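Local coordinates for putative methyl-accepting chemotaxis signal transduction protein (Campylobacter jejuni subsp. jejuni serotype O:2, PDB 4XMR) that probably senses amino acids as a chemotaxis receptor, binding isoleucine in a tandem PAS sensory domain and signalling across the membrane, at residues Trp115-Leu120 with Ile153-Leu157. Residues are numbered along the deposited sequence.
Sequences WYQEAL and IIGVL. With ILE (isoleucine), chain E.
Apolar helix-on-sheet packing beside the isoleucine pocket sets residues 115-120 of a short helix on residues 153-157 of strand 152-162 in the PAS-like first sensor domain. The segment axes approach to 8.5 Å at 118°, with Tyr116 CA and Val156 CA 6.1 Å apart. Val156, compact and beta-branched (chi1 t), points toward the helix: CG1 meets Ala119 CB at 3.6 Å, while CG2 makes a CH-pi contact 4.1 Å from the Tyr116 (t) ring centroid. Ala119, being small, lets the backbones come close. Leu120 (m,t) extends CD2 to Val156 CG2 (3.7 Å) and Ile153 CD1 (3.8 Å). Trp115 (p) turns its indole edge to Val156 (CZ3-CG1 3.8 Å), and its NE1 donates to the ligand isoleucine O at 3.0 Å. In a classic beta bulge within the continuous strand, Ile154 (psi -39°) and Gly155 both face Ile147; Gly155's phi/psi, 166°/-171°, suits mainly glycine. Strand 152-162 runs between 80-84 and 139-149; Leu157 points away, packing against the long helix 9-48.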
ATOM      1  N   TRP B 115       5.794  15.299 -18.562  1.00 19.47           N
ATOM      2  CA  TRP B 115       4.537  14.697 -18.122  1.00 18.74           C
ATOM      3  C   TRP B 115       3.418  15.042 -19.090  1.00 17.04           C
ATOM      4  O   TRP B 115       2.498  14.252 -19.298  1.00 16.55           O
ATOM      5  CB  TRP B 115       4.162  15.080 -16.678  1.00 16.17           C
ATOM      6  CG  TRP B 115       3.883  16.547 -16.420  1.00 15.78           C
ATOM      7  CD1 TRP B 115       4.731  17.447 -15.834  1.00 15.64           C
ATOM      8  CD2 TRP B 115       2.668  17.263 -16.693  1.00 14.34           C
ATOM      9  NE1 TRP B 115       4.133  18.677 -15.748  1.00 16.68           N
ATOM     10  CE2 TRP B 115       2.867  18.593 -16.273  1.00 14.83           C
ATOM     11  CE3 TRP B 115       1.438  16.916 -17.272  1.00 13.72           C
ATOM     12  CZ2 TRP B 115       1.884  19.571 -16.401  1.00 15.15           C
ATOM     13  CZ3 TRP B 115       0.463  17.887 -17.395  1.00 14.90           C
ATOM     14  CH2 TRP B 115       0.691  19.199 -16.964  1.00 14.36           C
ATOM     15  N   TYR B 116       3.519  16.217 -19.700  1.00 16.78           N
ATOM     16  CA  TYR B 116       2.506  16.657 -20.642  1.00 16.63           C
ATOM     17  C   TYR B 116       2.758  16.021 -22.010  1.00 17.41           C
ATOM     18  O   TYR B 116       1.894  15.335 -22.558  1.00 18.67           O
ATOM     19  CB  TYR B 116       2.488  18.189 -20.721  1.00 19.13           C
ATOM     20  CG  TYR B 116       1.398  18.761 -21.598  1.00 18.77           C
ATOM     21  CD1 TYR B 116       1.629  19.021 -22.939  1.00 20.40           C
ATOM     22  CD2 TYR B 116       0.140  19.051 -21.080  1.00 16.84           C
ATOM     23  CE1 TYR B 116       0.644  19.540 -23.737  1.00 21.62           C
ATOM     24  CE2 TYR B 116      -0.854  19.574 -21.878  1.00 19.14           C
ATOM     25  CZ  TYR B 116      -0.595  19.812 -23.206  1.00 19.27           C
ATOM     26  OH  TYR B 116      -1.579  20.334 -24.009  1.00 21.93           O
ATOM     27  N   GLN B 117       3.952  16.225 -22.551  1.00 20.11           N
ATOM     28  CA  GLN B 117       4.240  15.750 -23.897  1.00 22.47           C
ATOM     29  C   GLN B 117       4.212  14.228 -24.024  1.00 20.09           C
ATOM     30  O   GLN B 117       3.711  13.695 -25.011  1.00 22.78           O
ATOM     31  CB  GLN B 117       5.550  16.340 -24.410  1.00 29.17           C
ATOM     32  CG  GLN B 117       5.407  17.801 -24.802  1.00 32.20           C
ATOM     33  CD  GLN B 117       4.451  18.005 -25.970  1.00 36.44           C
ATOM     34  OE1 GLN B 117       4.459  17.242 -26.940  1.00 49.78           O
ATOM     35  NE2 GLN B 117       3.622  19.039 -25.883  1.00 41.80           N
ATOM     36  N   GLU B 118       4.707  13.523 -23.016  1.00 20.73           N
ATOM     37  CA  GLU B 118       4.738  12.063 -23.103  1.00 20.84           C
ATOM     38  C   GLU B 118       3.346  11.444 -23.029  1.00 18.99           C
ATOM     39  O   GLU B 118       3.083  10.416 -23.649  1.00 23.32           O
ATOM     40  CB  GLU B 118       5.671  11.466 -22.048  1.00 22.03           C
ATOM     41  CG  GLU B 118       7.135  11.811 -22.274  1.00 23.14           C
ATOM     42  CD  GLU B 118       7.631  11.349 -23.633  1.00 31.12           C
ATOM     43  OE1 GLU B 118       7.319  10.205 -24.023  1.00 33.71           O
ATOM     44  OE2 GLU B 118       8.322  12.137 -24.313  1.00 36.53           O
ATOM     45  N   ALA B 119       2.444  12.086 -22.290  1.00 19.54           N
ATOM     46  CA  ALA B 119       1.076  11.593 -22.168  1.00 19.08           C
ATOM     47  C   ALA B 119       0.352  11.645 -23.506  1.00 18.93           C
ATOM     48  O   ALA B 119      -0.506  10.812 -23.784  1.00 23.11           O
ATOM     49  CB  ALA B 119       0.308  12.408 -21.144  1.00 19.04           C
ATOM     50  N   LEU B 120       0.707  12.629 -24.329  1.00 21.61           N
ATOM     51  CA  LEU B 120       0.089  12.803 -25.641  1.00 24.23           C
ATOM     52  C   LEU B 120       0.642  11.816 -26.669  1.00 29.38           C
ATOM     53  O   LEU B 120       0.062  11.643 -27.746  1.00 32.72           O
ATOM     54  CB  LEU B 120       0.286  14.238 -26.140  1.00 24.68           C
ATOM     55  CG  LEU B 120      -0.383  15.339 -25.313  1.00 24.53           C
ATOM     56  CD1 LEU B 120       0.008  16.707 -25.840  1.00 29.03           C
ATOM     57  CD2 LEU B 120      -1.893  15.176 -25.326  1.00 24.37           C
ATOM     58  N   ILE B 153      -9.063  15.410 -27.650  1.00 16.44           N
ATOM     59  CA  ILE B 153      -8.214  15.723 -26.514  1.00 16.49           C
ATOM     60  C   ILE B 153      -8.807  16.872 -25.704  1.00 15.38           C
ATOM     61  O   ILE B 153      -9.172  17.916 -26.247  1.00 19.54           O
ATOM     62  CB  ILE B 153      -6.757  16.045 -26.958  1.00 18.52           C
ATOM     63  CG1 ILE B 153      -5.849  16.233 -25.748  1.00 19.55           C
ATOM     64  CG2 ILE B 153      -6.701  17.265 -27.885  1.00 24.82           C
ATOM     65  CD1 ILE B 153      -5.661  14.969 -24.942  1.00 20.69           C
ATOM     66  N   ILE B 154      -8.946  16.644 -24.405  1.00 14.64           N
ATOM     67  CA  ILE B 154      -9.399  17.677 -23.486  1.00 16.07           C
ATOM     68  C   ILE B 154      -8.194  18.303 -22.780  1.00 16.69           C
ATOM     69  O   ILE B 154      -8.124  19.515 -22.561  1.00 18.39           O
ATOM     70  CB  ILE B 154     -10.374  17.093 -22.439  1.00 20.86           C
ATOM     71  CG1 ILE B 154     -11.624  16.546 -23.135  1.00 22.61           C
ATOM     72  CG2 ILE B 154     -10.732  18.130 -21.369  1.00 23.63           C
ATOM     73  CD1 ILE B 154     -12.281  17.535 -24.085  1.00 21.97           C
ATOM     74  N   GLY B 155      -7.227  17.465 -22.432  1.00 15.53           N
ATOM     75  CA  GLY B 155      -6.048  17.949 -21.760  1.00 14.76           C
ATOM     76  C   GLY B 155      -5.300  16.778 -21.193  1.00 12.54           C
ATOM     77  O   GLY B 155      -5.621  15.628 -21.493  1.00 14.68           O
ATOM     78  N   VAL B 156      -4.293  17.074 -20.387  1.00 11.85           N
ATOM     79  CA  VAL B 156      -3.496  16.035 -19.761  1.00 11.45           C
ATOM     80  C   VAL B 156      -3.663  16.107 -18.245  1.00 10.29           C
ATOM     81  O   VAL B 156      -3.386  17.131 -17.619  1.00 11.06           O
ATOM     82  CB  VAL B 156      -2.010  16.140 -20.142  1.00 13.84           C
ATOM     83  CG1 VAL B 156      -1.206  15.103 -19.375  1.00 14.92           C
ATOM     84  CG2 VAL B 156      -1.841  15.954 -21.662  1.00 16.24           C
ATOM     85  N   LEU B 157      -4.145  15.011 -17.674  1.00  9.41           N
ATOM     86  CA  LEU B 157      -4.262  14.858 -16.230  1.00  9.97           C
ATOM     87  C   LEU B 157      -2.901  14.543 -15.635  1.00  9.24           C
ATOM     88  O   LEU B 157      -2.164  13.707 -16.180  1.00 11.08           O
ATOM     89  CB  LEU B 157      -5.207  13.707 -15.932  1.00 10.59           C
ATOM     90  CG  LEU B 157      -5.324  13.275 -14.475  1.00 11.93           C
ATOM     91  CD1 LEU B 157      -6.018  14.356 -13.649  1.00 14.39           C
ATOM     92  CD2 LEU B 157      -6.072  11.952 -14.385  1.00 12.87           C
TER
HETATM   93  N   ILE E 301       4.591  19.039 -10.875  1.00 18.04           N
HETATM   94  CA  ILE E 301       4.148  19.668 -12.108  1.00 18.60           C
HETATM   95  C   ILE E 301       5.332  20.412 -12.711  1.00 19.77           C
HETATM   96  O   ILE E 301       5.382  20.656 -13.911  1.00 22.92           O
HETATM   97  CB  ILE E 301       2.938  20.610 -11.867  1.00 16.76           C
HETATM   98  CG1 ILE E 301       2.286  20.981 -13.202  1.00 19.03           C
HETATM   99  CG2 ILE E 301       3.343  21.847 -11.077  1.00 21.05           C
HETATM  100  CD1 ILE E 301       0.942  21.674 -13.062  1.00 21.36           C
HETATM  101  OXT ILE E 301       6.281  20.746 -11.997  1.00 19.87           O